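Local coordinates for endoribonuclease L-PSP/chorismate mutase-like domain-containing protein (Agrobacterium tumefaciens, PDB 3D01), which is of unknown function but belongs to the YjgF/chorismate mutase-like family of putative endoribonucleases and assembles as a trimer, at residues I[42-47]-I[158-163]; I[99-104]-I[133-138]. All blocks are in the same frame, centred on the assembly; numbering follows the deposited sequence.

Interaction 1: residues I[42-47]-I[158-163]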
# COMPACT_ATOMS: atom_id res chain seq x y z
N GLY I 42 2.94 9.12 15.29
CA GLY I 42 1.79 9.65 16.01
C GLY I 42 1.04 8.49 16.64
O GLY I 42 1.63 7.71 17.38
N ASN I 43 -0.25 8.37 16.32
CA ASN I 43 -1.08 7.26 16.81
C ASN I 43 -1.39 6.20 15.73
O ASN I 43 -2.36 5.47 15.85
CB ASN I 43 -2.37 7.76 17.45
CG ASN I 43 -3.36 8.28 16.47
OD1 ASN I 43 -3.06 8.46 15.30
ND2 ASN I 43 -4.57 8.53 16.96
N LEU I 44 -0.54 6.15 14.70
CA LEU I 44 -0.63 5.13 13.64
C LEU I 44 0.56 4.19 13.74
O LEU I 44 1.71 4.61 13.82
CB LEU I 44 -0.70 5.75 12.25
CG LEU I 44 -1.99 6.50 11.93
CD1 LEU I 44 -1.93 7.12 10.53
CD2 LEU I 44 -3.24 5.68 12.07
N LEU I 45 0.23 2.90 13.75
CA LEU I 45 1.17 1.79 13.83
C LEU I 45 1.14 1.13 12.46
O LEU I 45 0.09 0.69 12.02
CB LEU I 45 0.70 0.78 14.87
CG LEU I 45 1.40 -0.58 15.03
CD1 LEU I 45 2.93 -0.46 15.30
CD2 LEU I 45 0.72 -1.41 16.11
N TYR I 46 2.30 1.11 11.82
CA TYR I 46 2.48 0.48 10.49
C TYR I 46 3.16 -0.85 10.69
O TYR I 46 4.32 -0.90 11.11
CB TYR I 46 3.39 1.34 9.64
CG TYR I 46 2.68 2.48 9.01
CD1 TYR I 46 2.35 2.42 7.68
CD2 TYR I 46 2.35 3.60 9.73
CE1 TYR I 46 1.71 3.45 7.05
CE2 TYR I 46 1.67 4.69 9.09
CZ TYR I 46 1.35 4.57 7.76
OH TYR I 46 0.72 5.57 7.03
N VAL I 47 2.45 -1.92 10.37
CA VAL I 47 2.96 -3.26 10.58
C VAL I 47 3.43 -3.76 9.22
O VAL I 47 2.70 -3.66 8.22
CB VAL I 47 1.89 -4.22 11.15
CG1 VAL I 47 2.48 -5.61 11.38
CG2 VAL I 47 1.26 -3.66 12.43
N ASP I 158 -0.09 -6.77 5.24
CA ASP I 158 0.40 -5.70 6.09
C ASP I 158 -0.80 -4.94 6.68
O ASP I 158 -1.97 -5.22 6.34
CB ASP I 158 1.43 -4.81 5.38
CG ASP I 158 0.85 -3.88 4.33
OD1 ASP I 158 -0.37 -3.56 4.34
OD2 ASP I 158 1.66 -3.46 3.49
N ALA I 159 -0.52 -4.01 7.59
CA ALA I 159 -1.60 -3.33 8.30
C ALA I 159 -1.18 -1.95 8.79
O ALA I 159 -0.02 -1.69 9.04
CB ALA I 159 -2.06 -4.17 9.49
N ILE I 160 -2.19 -1.10 8.91
CA ILE I 160 -2.08 0.17 9.60
C ILE I 160 -3.17 0.16 10.68
O ILE I 160 -4.35 -0.15 10.42
CB ILE I 160 -2.33 1.36 8.66
CG1 ILE I 160 -1.38 1.35 7.46
CG2 ILE I 160 -2.31 2.68 9.44
CD1 ILE I 160 -1.83 2.25 6.33
N VAL I 161 -2.76 0.45 11.91
CA VAL I 161 -3.63 0.34 13.07
C VAL I 161 -3.52 1.67 13.86
O VAL I 161 -2.43 2.20 14.08
CB VAL I 161 -3.19 -0.85 13.96
CG1 VAL I 161 -4.08 -0.95 15.18
CG2 VAL I 161 -3.12 -2.19 13.17
N GLU I 162 -4.65 2.23 14.22
CA GLU I 162 -4.68 3.42 15.07
C GLU I 162 -4.64 2.93 16.51
O GLU I 162 -5.42 2.03 16.88
CB GLU I 162 -5.94 4.23 14.83
CG GLU I 162 -6.08 5.44 15.73
CD GLU I 162 -7.40 6.13 15.57
OE1 GLU I 162 -7.63 6.75 14.53
OE2 GLU I 162 -8.21 6.08 16.50
N ILE I 163 -3.75 3.49 17.31
CA ILE I 163 -3.49 2.99 18.65
C ILE I 163 -3.65 4.10 19.65
O ILE I 163 -3.64 5.27 19.27
CB ILE I 163 -2.10 2.37 18.75
CG1 ILE I 163 -1.02 3.37 18.37
CG2 ILE I 163 -2.03 1.08 17.89
CD1 ILE I 163 0.44 2.86 18.61

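Interaction 2: residues I[99-104]-I[133-138]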
# COMPACT_ATOMS: atom_id res chain seq x y z
N ILE I 99 -5.42 -1.11 20.86
CA ILE I 99 -5.92 -0.92 19.48
C ILE I 99 -7.17 -0.08 19.50
O ILE I 99 -8.15 -0.48 20.16
CB ILE I 99 -6.27 -2.26 18.77
CG1 ILE I 99 -5.02 -3.13 18.60
CG2 ILE I 99 -6.96 -2.01 17.40
CD1 ILE I 99 -5.31 -4.60 18.26
N ARG I 100 -7.17 1.06 18.81
CA ARG I 100 -8.38 1.88 18.66
C ARG I 100 -9.20 1.48 17.45
O ARG I 100 -10.41 1.32 17.52
CB ARG I 100 -8.04 3.37 18.57
CG ARG I 100 -7.40 3.94 19.84
CD ARG I 100 -7.14 5.46 19.67
NE ARG I 100 -8.38 6.20 19.39
CZ ARG I 100 -9.27 6.59 20.31
NH1 ARG I 100 -9.12 6.31 21.61
NH2 ARG I 100 -10.35 7.26 19.92
N ARG I 101 -8.52 1.29 16.33
CA ARG I 101 -9.15 0.88 15.08
C ARG I 101 -8.10 0.22 14.18
O ARG I 101 -6.99 0.74 14.06
CB ARG I 101 -9.71 2.12 14.38
CG ARG I 101 -10.06 2.00 12.91
CD ARG I 101 -11.21 1.10 12.68
NE ARG I 101 -12.39 1.71 13.26
CZ ARG I 101 -13.59 1.14 13.33
NH1 ARG I 101 -13.80 -0.08 12.86
NH2 ARG I 101 -14.58 1.82 13.91
N VAL I 102 -8.45 -0.91 13.57
CA VAL I 102 -7.66 -1.44 12.46
C VAL I 102 -8.08 -0.63 11.24
O VAL I 102 -9.22 -0.71 10.78
CB VAL I 102 -7.88 -2.93 12.22
CG1 VAL I 102 -7.09 -3.39 10.96
CG2 VAL I 102 -7.50 -3.74 13.51
N ILE I 103 -7.17 0.19 10.75
CA ILE I 103 -7.48 1.18 9.73
C ILE I 103 -7.49 0.56 8.34
O ILE I 103 -8.43 0.76 7.54
CB ILE I 103 -6.48 2.36 9.76
CG1 ILE I 103 -6.72 3.21 11.02
CG2 ILE I 103 -6.64 3.25 8.49
CD1 ILE I 103 -8.11 3.84 11.07
N LYS I 104 -6.46 -0.23 8.08
CA LYS I 104 -6.30 -0.83 6.74
C LYS I 104 -5.49 -2.12 6.79
O LYS I 104 -4.54 -2.22 7.54
CB LYS I 104 -5.62 0.21 5.82
CG LYS I 104 -5.29 -0.25 4.39
CD LYS I 104 -6.57 -0.31 3.57
CE LYS I 104 -6.25 -0.65 2.10
NZ LYS I 104 -5.36 0.38 1.43
N LEU I 133 -11.48 -8.63 17.74
CA LEU I 133 -11.45 -7.23 18.16
C LEU I 133 -12.81 -6.58 18.25
O LEU I 133 -12.94 -5.52 18.84
CB LEU I 133 -10.56 -6.41 17.23
CG LEU I 133 -9.06 -6.74 17.25
CD1 LEU I 133 -8.33 -5.83 16.23
CD2 LEU I 133 -8.41 -6.62 18.66
N GLY I 134 -13.82 -7.16 17.63
CA GLY I 134 -15.12 -6.52 17.51
C GLY I 134 -15.12 -5.36 16.54
O GLY I 134 -14.34 -5.34 15.57
N GLU I 135 -16.00 -4.37 16.80
CA GLU I 135 -16.17 -3.25 15.87
C GLU I 135 -14.85 -2.56 15.53
O GLU I 135 -14.64 -2.21 14.37
CB GLU I 135 -17.20 -2.22 16.39
CG GLU I 135 -17.23 -0.85 15.64
CD GLU I 135 -17.73 -0.95 14.18
OE1 GLU I 135 -18.71 -1.71 13.92
OE2 GLU I 135 -17.14 -0.26 13.29
N PRO I 136 -13.97 -2.32 16.53
CA PRO I 136 -12.67 -1.73 16.22
C PRO I 136 -11.82 -2.53 15.21
O PRO I 136 -10.93 -1.95 14.59
CB PRO I 136 -11.97 -1.70 17.58
CG PRO I 136 -13.09 -1.59 18.54
CD PRO I 136 -14.14 -2.49 17.98
N GLY I 137 -12.09 -3.83 15.07
CA GLY I 137 -11.41 -4.65 14.07
C GLY I 137 -11.83 -4.44 12.63
O GLY I 137 -11.14 -4.88 11.71
N ARG I 138 -12.96 -3.78 12.41
CA ARG I 138 -13.48 -3.56 11.06
C ARG I 138 -12.66 -2.50 10.34
O ARG I 138 -12.48 -1.39 10.82
CB ARG I 138 -14.97 -3.21 11.13
CG ARG I 138 -15.82 -4.35 11.68
CD ARG I 138 -17.16 -4.43 10.98
NE ARG I 138 -17.87 -3.16 11.08
CZ ARG I 138 -18.86 -2.77 10.29
NH1 ARG I 138 -19.42 -1.58 10.52
NH2 ARG I 138 -19.30 -3.52 9.29

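Interaction 1: residues I[42-47]-I[158-163]
Antiparallel pairing of strands 44-54 and 155-163 joins L44-V47 to A159-E162, and one more hydrogen bond, I163 N to N43 O at 2.8 Å, ties I163 to the loop residue before the strand. The amides of L45 and V161 each reach the other residue's carbonyl, L45 N to V161 O at 2.8 Å with an N-H...O angle of 165°. V47 and A159 pair likewise, more tightly by V47 N to A159 O (2.8 Å) than by A159 N to V47 O (3.3 Å). In the non-hydrogen-bonded pair between them, Y46 and I160 point the same way, and I160 CG1 makes a CH-pi contact over the ring face of Y46, 4.1 Å from its centroid. This face, with L44 CD2 against I160 CG2, turns to the trimer interface of the YjgF-like fold, where Y46 of the third subunit packs on both Y46 and I160. On the face of L45, V47, A159 and V161, helix 70-91 backs the sheet. E162 CG is anti to the backbone N (chi1 176°), 3.7 Å from N43 ND2, while E162 OE2 forms a salt bridge with R100 of the same chain and OE1 a hydrogen bond with S41 OG of the third subunit.

Interaction 2: residues I[99-104]-I[133-138]
V102 and L133 form the close-packed side of this contact, where the start of strand 99-110 meets the end of helix 118-133 and the turn after it. L133 CD1 lies 3.5 Å from V102 CG2, and its other methyl, CD2, meets I99 CD1 at 3.7 Å, so the forked leucine end touches both strand residues, crossing each at about a right angle. Beside them V102 N donates to P136 O (2.9 Å, 167°), anchoring the 3-10 turn 135-137. The more exposed side is polar, and its carboxylate bonds are long. R101 starts with CG anti to the backbone N (chi1 163°), the chain bends at chi2 and chi3, and P136 CA lies over one face of the guanidinium, toward its rim. R101 NH1 donates to R138 O at 2.8 Å, on a lone pair of that carbonyl. R101 NH1 and NH2 also reach E135 OE2, both weakly at 3.4 Å, the carboxylate standing steeply to the guanidinium plane. E135 OE1 makes a weak salt bridge to R138 NE, whereas R138 NH2 binds A33 O of the third subunit. Shared between two arginines, the E135 carboxylate probably offsets part of their mutual repulsion, while the shorter polar bonds are those to the backbone carbonyls of P136 and R138.

From the N terminus, helix 3-21 and strand 38-41 precede 42-47; the chain then runs through helix 70-91 before reaching 99-104. Interaction 2 closes a short loop there, containing the rest of strand 99-110 and helix 118-133, when 133-138 returns to the start of that strand. Only after strand 140-146 does 158-163 arrive to close interaction 1, whose long loop encloses the shorter one without crossing it. Strand 155-163 lies between strands 44-54 and 99-110, so the two contacts share one sheet: E162 N is 2.8 Å from R101 O, and I103 N is 2.9 Å from I160 O, both probable hydrogen bonds. Both contacts also touch the third subunit.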